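Local coordinates for cell wall mannoprotein 1 (Neosartorya fumigata, PDB 5J5L), which binds the fatty acid arachidonic acid in a helical fold and is probably a constitutive cell wall antigen recognised by the host's antibodies, at residues A[19-24]-A[80-85]; A[59-64]-A[122-127]. All blocks are in the same frame, centred on the assembly; numbering follows the deposited sequence.

Interaction 1 and interaction 2 both use helix 63-89, near its C-terminal end and at its start, on opposite sides of the chain's centre. Their centres lie about 30 Å apart and their nearest atoms about 13 Å apart, so they do not touch. Interaction 1 is largely buried. It pairs helix 63-89 with helix 3-26 beside the bound fatty acid, through side chains: two hydroxyls, an aromatic ring and aliphatic groups. Interaction 2 lies at the surface. There 59-64 leads into helix 63-89 and meets 122-127, which joins helix 100-124 to helix 127-150. A backbone hydrogen bond, a water and one aliphatic pair hold it.

Interaction 1: A[19-24]-A[80-85]; sequences TLTQHF and IVTSLD. With ACD (arachidonic acid), chain B.
The F24 ring touches both S83 and the bound arachidonic acid. One face carries the L20 carbonyl oxygen from its own helix, 3.3 Å above the plane and offset toward the rim. The ligand lies at the edge. Its C14 is in the ring plane, and its O1 lies near that plane, 3.3 Å from F24 CD1. The acyl chain continues past the same ring, with ACD C10 3.5 Å from F24 CZ. S83 OG comes in obliquely, 3.4 Å from F24 CE2, and the S83 carbonyl oxygen is equally close to F24 CD2. The S83 hydroxyl is set anti to its backbone N (chi1 -165°), beside the carbonyl carbon. From there S83 OG donates a weak hydrogen bond to T21 OG1 at 3.0 Å. T21 OG1 is itself hydrogen-bonded to the I17 carbonyl oxygen, its stronger partner. The buried serine hydroxyl thus has a polar partner, although it also meets ACD C16 of the apolar lipid. T21 CG2 meets T82 CG2, and these two side chains cross at about a right angle.

Both segments also line the ligand. L20 CD1 packs on ACD C15, 3.7 Å away. As pocket residues, I80 CG1 meets ACD C19 near the methyl end of the tail and L84 CD2 touches ACD C16. L20 also packs on V40 and L44 of helix 31-56. Segments 19-24 and 80-85 run nearly parallel, their axes 22° apart and 9.0 Å from each other at closest approach. Two helices of an all-helical chain thus supply L20, H23, F24, I80, S83 and L84 to the arachidonic acid pocket.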
loop_
_atom_site.group_PDB
_atom_site.type_symbol
_atom_site.label_atom_id
_atom_site.label_comp_id
_atom_site.label_asym_id
_atom_site.label_seq_id
_atom_site.Cartn_x
_atom_site.Cartn_y
_atom_site.Cartn_z
ATOM N N THR A 19 -11.010 1.935 0.190
ATOM C CA THR A 19 -11.915 1.864 -0.955
ATOM C C THR A 19 -11.725 0.561 -1.736
ATOM O O THR A 19 -12.698 -0.113 -2.065
ATOM C CB THR A 19 -11.743 3.090 -1.865
ATOM O OG1 THR A 19 -11.996 4.270 -1.091
ATOM C CG2 THR A 19 -12.688 3.024 -3.055
ATOM N N LEU A 20 -10.488 0.178 -2.002
ATOM C CA LEU A 20 -10.237 -1.106 -2.661
ATOM C C LEU A 20 -10.840 -2.294 -1.917
ATOM O O LEU A 20 -11.428 -3.186 -2.520
ATOM C CB LEU A 20 -8.734 -1.351 -2.814
ATOM C CG LEU A 20 -8.092 -0.772 -4.053
ATOM C CD1 LEU A 20 -6.592 -1.008 -3.983
ATOM C CD2 LEU A 20 -8.648 -1.398 -5.327
ATOM N N THR A 21 -10.653 -2.309 -0.601
ATOM C CA THR A 21 -11.178 -3.378 0.235
ATOM C C THR A 21 -12.685 -3.488 0.064
ATOM O O THR A 21 -13.243 -4.594 0.011
ATOM C CB THR A 21 -10.821 -3.167 1.718
ATOM O OG1 THR A 21 -9.388 -3.117 1.858
ATOM C CG2 THR A 21 -11.362 -4.283 2.585
ATOM N N GLN A 22 -13.348 -2.333 0.011
ATOM C CA GLN A 22 -14.791 -2.308 -0.238
ATOM C C GLN A 22 -15.156 -2.957 -1.572
ATOM O O GLN A 22 -16.151 -3.712 -1.656
ATOM C CB GLN A 22 -15.327 -0.875 -0.176
ATOM C CG GLN A 22 -15.401 -0.283 1.218
ATOM C CD GLN A 22 -15.922 1.146 1.203
ATOM O OE1 GLN A 22 -15.419 2.000 0.466
ATOM N NE2 GLN A 22 -16.932 1.412 2.016
ATOM N N HIS A 23 -14.379 -2.662 -2.612
ATOM C CA HIS A 23 -14.548 -3.315 -3.910
ATOM C C HIS A 23 -14.386 -4.822 -3.791
ATOM O O HIS A 23 -15.227 -5.579 -4.294
ATOM C CB HIS A 23 -13.571 -2.782 -4.958
ATOM C CG HIS A 23 -13.973 -1.461 -5.528
ATOM N ND1 HIS A 23 -14.714 -1.348 -6.680
ATOM C CD2 HIS A 23 -13.736 -0.198 -5.106
ATOM C CE1 HIS A 23 -14.938 -0.071 -6.934
ATOM N NE2 HIS A 23 -14.340 0.650 -6.000
ATOM N N PHE A 24 -13.318 -5.256 -3.122
ATOM C CA PHE A 24 -13.043 -6.693 -2.996
ATOM C C PHE A 24 -14.190 -7.435 -2.342
ATOM O O PHE A 24 -14.609 -8.482 -2.828
ATOM C CB PHE A 24 -11.766 -6.988 -2.211
ATOM C CG PHE A 24 -10.520 -6.364 -2.790
ATOM C CD1 PHE A 24 -10.411 -6.084 -4.140
ATOM C CD2 PHE A 24 -9.463 -6.073 -1.966
ATOM C CE1 PHE A 24 -9.264 -5.510 -4.665
ATOM C CE2 PHE A 24 -8.313 -5.508 -2.477
ATOM C CZ PHE A 24 -8.218 -5.214 -3.825
ATOM N N ILE A 80 -3.566 -2.663 5.104
ATOM C CA ILE A 80 -2.982 -3.438 4.020
ATOM C C ILE A 80 -3.277 -4.922 4.197
ATOM O O ILE A 80 -3.713 -5.597 3.254
ATOM C CB ILE A 80 -1.461 -3.166 3.921
ATOM C CG1 ILE A 80 -1.228 -1.731 3.465
ATOM C CG2 ILE A 80 -0.769 -4.171 2.992
ATOM C CD1 ILE A 80 0.194 -1.252 3.692
ATOM N N VAL A 81 -3.056 -5.438 5.408
ATOM C CA VAL A 81 -3.330 -6.835 5.696
ATOM C C VAL A 81 -4.818 -7.153 5.464
ATOM O O VAL A 81 -5.152 -8.161 4.830
ATOM C CB VAL A 81 -2.913 -7.219 7.122
ATOM C CG1 VAL A 81 -3.425 -8.617 7.465
ATOM C CG2 VAL A 81 -1.396 -7.148 7.267
ATOM N N THR A 82 -5.699 -6.276 5.940
ATOM C CA THR A 82 -7.143 -6.454 5.730
ATOM C C THR A 82 -7.482 -6.489 4.228
ATOM O O THR A 82 -8.269 -7.337 3.768
ATOM C CB THR A 82 -7.945 -5.347 6.455
ATOM O OG1 THR A 82 -7.760 -5.469 7.876
ATOM C CG2 THR A 82 -9.445 -5.435 6.134
ATOM N N SER A 83 -6.877 -5.587 3.464
ATOM C CA SER A 83 -7.147 -5.487 2.030
ATOM C C SER A 83 -6.653 -6.717 1.292
ATOM O O SER A 83 -7.377 -7.298 0.452
ATOM C CB SER A 83 -6.522 -4.199 1.457
ATOM O OG SER A 83 -7.031 -3.890 0.178
ATOM N N LEU A 84 -5.438 -7.144 1.616
ATOM C CA LEU A 84 -4.875 -8.348 1.026
ATOM C C LEU A 84 -5.710 -9.582 1.386
ATOM O O LEU A 84 -5.981 -10.421 0.517
ATOM C CB LEU A 84 -3.433 -8.525 1.463
ATOM C CG LEU A 84 -2.459 -7.502 0.854
ATOM C CD1 LEU A 84 -1.109 -7.594 1.517
ATOM C CD2 LEU A 84 -2.349 -7.711 -0.650
ATOM N N ASP A 85 -6.149 -9.671 2.645
ATOM C CA ASP A 85 -7.027 -10.773 3.064
ATOM C C ASP A 85 -8.300 -10.789 2.220
ATOM O O ASP A 85 -8.788 -11.849 1.837
ATOM C CB ASP A 85 -7.428 -10.664 4.542
ATOM C CG ASP A 85 -6.289 -11.029 5.513
ATOM O OD1 ASP A 85 -5.294 -11.639 5.075
ATOM O OD2 ASP A 85 -6.399 -10.720 6.727
HETATM C C1 ACD B . -12.560 -6.466 -7.588
HETATM C C2 ACD B . -11.135 -6.697 -8.031
HETATM C C3 ACD B . -10.957 -8.135 -8.476
HETATM C C4 ACD B . -9.637 -8.308 -9.229
HETATM C C5 ACD B . -9.546 -7.314 -10.363
HETATM C C6 ACD B . -8.579 -6.389 -10.506
HETATM C C7 ACD B . -7.391 -6.257 -9.585
HETATM C C8 ACD B . -7.504 -5.067 -8.647
HETATM C C9 ACD B . -7.051 -5.071 -7.382
HETATM C C10 ACD B . -6.414 -6.257 -6.680
HETATM C C11 ACD B . -4.911 -6.159 -6.695
HETATM C C12 ACD B . -4.112 -6.008 -5.630
HETATM C C13 ACD B . -4.534 -5.870 -4.182
HETATM C C14 ACD B . -4.713 -4.380 -3.949
HETATM C C15 ACD B . -4.463 -3.751 -2.796
HETATM C C16 ACD B . -3.952 -4.452 -1.568
HETATM C C17 ACD B . -3.349 -3.423 -0.623
HETATM C C18 ACD B . -2.066 -2.829 -1.176
HETATM C C19 ACD B . -1.400 -1.929 -0.162
HETATM C C20 ACD B . -0.531 -0.859 -0.771
HETATM O O1 ACD B . -12.782 -6.685 -6.390
HETATM O O2 ACD B . -13.426 -6.057 -8.386
#

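Interaction 2: A[59-64]-A[122-127]; sequences SALSAA and QDIATA
L61 and I124 have the most surface buried by this contact, followed by T126. L61 N donates a hydrogen bond to I124 O at 2.9 Å. The bond is nearly straight, with an N-H...O angle of 169°, and the donor lies in the carbonyl plane. The two side chains also cross obliquely. L61 CD1 rests 3.8 Å from I124 CG1 and equally far from I124 CD1. I124 CG1 sits between its backbone N and carbonyl carbon (chi1 63°), which brings that branch against L61. The I124 carbonyl oxygen also lies 3.4 Å from L61 CB. L61 extends further to S66 and V69 of helix 63-89.

A water lies within bonding distance of both carbonyls and can donate to either. It is 2.7 Å from L61 O and 2.9 Å from I124 O.

T126 adds an outer, looser contact. Its CG2 is 4.2 Å from A63 CA and a little farther from L61 O. T126 and S62 are the N-caps of the helices that follow them, T126 OG1 capping D129 N and S62 OG capping D65 N. T126 N also bonds to S66 OG of helix 63-89.

A63 and T126 face each other in the register. With the bond to S66, the starts of helices 63-89 and 127-150 thus meet at one end of the bundle. Between the two segments the hydrogen bond is backbone to backbone, with the water contacts on carbonyl oxygens and the S66 hydroxyl as a side-chain link beside it. The aliphatic pair supplies the apolar part, at a place partly open to solvent.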
loop_
_atom_site.group_PDB
_atom_site.type_symbol
_atom_site.label_atom_id
_atom_site.label_comp_id
_atom_site.label_asym_id
_atom_site.label_seq_id
_atom_site.Cartn_x
_atom_site.Cartn_y
_atom_site.Cartn_z
ATOM N N SER A 59 13.480 17.248 3.754
ATOM C CA SER A 59 14.672 17.259 4.608
ATOM C C SER A 59 14.503 16.391 5.850
ATOM O O SER A 59 13.375 16.079 6.258
ATOM C CB SER A 59 15.002 18.689 5.062
ATOM O OG SER A 59 15.261 19.531 3.955
ATOM N N ALA A 60 15.627 16.025 6.464
ATOM C CA ALA A 60 15.615 15.245 7.709
ATOM C C ALA A 60 14.519 15.766 8.635
ATOM O O ALA A 60 14.458 16.967 8.934
ATOM C CB ALA A 60 16.965 15.332 8.405
ATOM N N LEU A 61 13.666 14.864 9.090
ATOM C CA LEU A 61 12.475 15.249 9.818
ATOM C C LEU A 61 12.797 15.586 11.266
ATOM O O LEU A 61 13.651 14.955 11.891
ATOM C CB LEU A 61 11.451 14.114 9.773
ATOM C CG LEU A 61 10.908 13.744 8.385
ATOM C CD1 LEU A 61 10.003 12.528 8.470
ATOM C CD2 LEU A 61 10.166 14.905 7.739
ATOM N N SER A 62 12.107 16.584 11.808
ATOM C CA SER A 62 12.130 16.826 13.250
ATOM C C SER A 62 11.683 15.550 13.989
ATOM O O SER A 62 11.123 14.627 13.370
ATOM C CB SER A 62 11.199 17.995 13.587
ATOM O OG SER A 62 9.843 17.621 13.427
ATOM N N ALA A 63 11.925 15.484 15.295
ATOM C CA ALA A 63 11.501 14.325 16.083
ATOM C C ALA A 63 9.987 14.121 16.023
ATOM O O ALA A 63 9.518 13.007 15.827
ATOM C CB ALA A 63 11.943 14.451 17.529
ATOM N N ALA A 64 9.229 15.201 16.198
ATOM C CA ALA A 64 7.767 15.114 16.176
ATOM C C ALA A 64 7.262 14.698 14.796
ATOM O O ALA A 64 6.371 13.855 14.680
ATOM C CB ALA A 64 7.148 16.442 16.600
ATOM N N GLN A 122 12.280 6.011 5.527
ATOM C CA GLN A 122 13.390 5.634 6.409
ATOM C C GLN A 122 14.522 6.636 6.285
ATOM O O GLN A 122 15.189 6.930 7.272
ATOM C CB GLN A 122 13.915 4.235 6.089
ATOM C CG GLN A 122 12.978 3.117 6.520
ATOM C CD GLN A 122 13.473 1.745 6.109
ATOM O OE1 GLN A 122 14.641 1.397 6.317
ATOM N NE2 GLN A 122 12.568 0.940 5.517
ATOM N N ASP A 123 14.733 7.167 5.078
ATOM C CA ASP A 123 15.904 8.018 4.822
ATOM C C ASP A 123 15.822 9.334 5.596
ATOM O O ASP A 123 16.853 9.887 5.997
ATOM C CB ASP A 123 16.079 8.283 3.310
ATOM C CG ASP A 123 16.818 7.131 2.576
ATOM O OD1 ASP A 123 17.537 6.337 3.229
ATOM O OD2 ASP A 123 16.681 7.037 1.334
ATOM N N ILE A 124 14.599 9.807 5.834
ATOM C CA ILE A 124 14.367 11.093 6.495
ATOM C C ILE A 124 13.897 10.999 7.949
ATOM O O ILE A 124 13.843 12.008 8.655
ATOM C CB ILE A 124 13.419 11.986 5.668
ATOM C CG1 ILE A 124 12.032 11.349 5.522
ATOM C CG2 ILE A 124 14.049 12.278 4.309
ATOM C CD1 ILE A 124 11.049 12.249 4.810
ATOM N N ALA A 125 13.577 9.798 8.399
ATOM C CA ALA A 125 13.207 9.562 9.788
ATOM C C ALA A 125 14.416 9.608 10.733
ATOM O O ALA A 125 15.579 9.493 10.311
ATOM C CB ALA A 125 12.512 8.219 9.906
ATOM N N THR A 126 14.136 9.754 12.028
ATOM C CA THR A 126 15.170 9.613 13.043
ATOM C C THR A 126 15.730 8.182 13.024
ATOM O O THR A 126 15.102 7.252 12.504
ATOM C CB THR A 126 14.659 9.949 14.466
ATOM O OG1 THR A 126 13.663 8.999 14.859
ATOM C CG2 THR A 126 14.071 11.344 14.526
ATOM N N ALA A 127 16.932 8.021 13.568
ATOM C CA ALA A 127 17.586 6.718 13.564
ATOM C C ALA A 127 16.698 5.641 14.191
ATOM O O ALA A 127 16.554 4.551 13.642
ATOM C CB ALA A 127 18.920 6.789 14.287
HETATM O O HOH W 1 15.209 12.926 11.060
#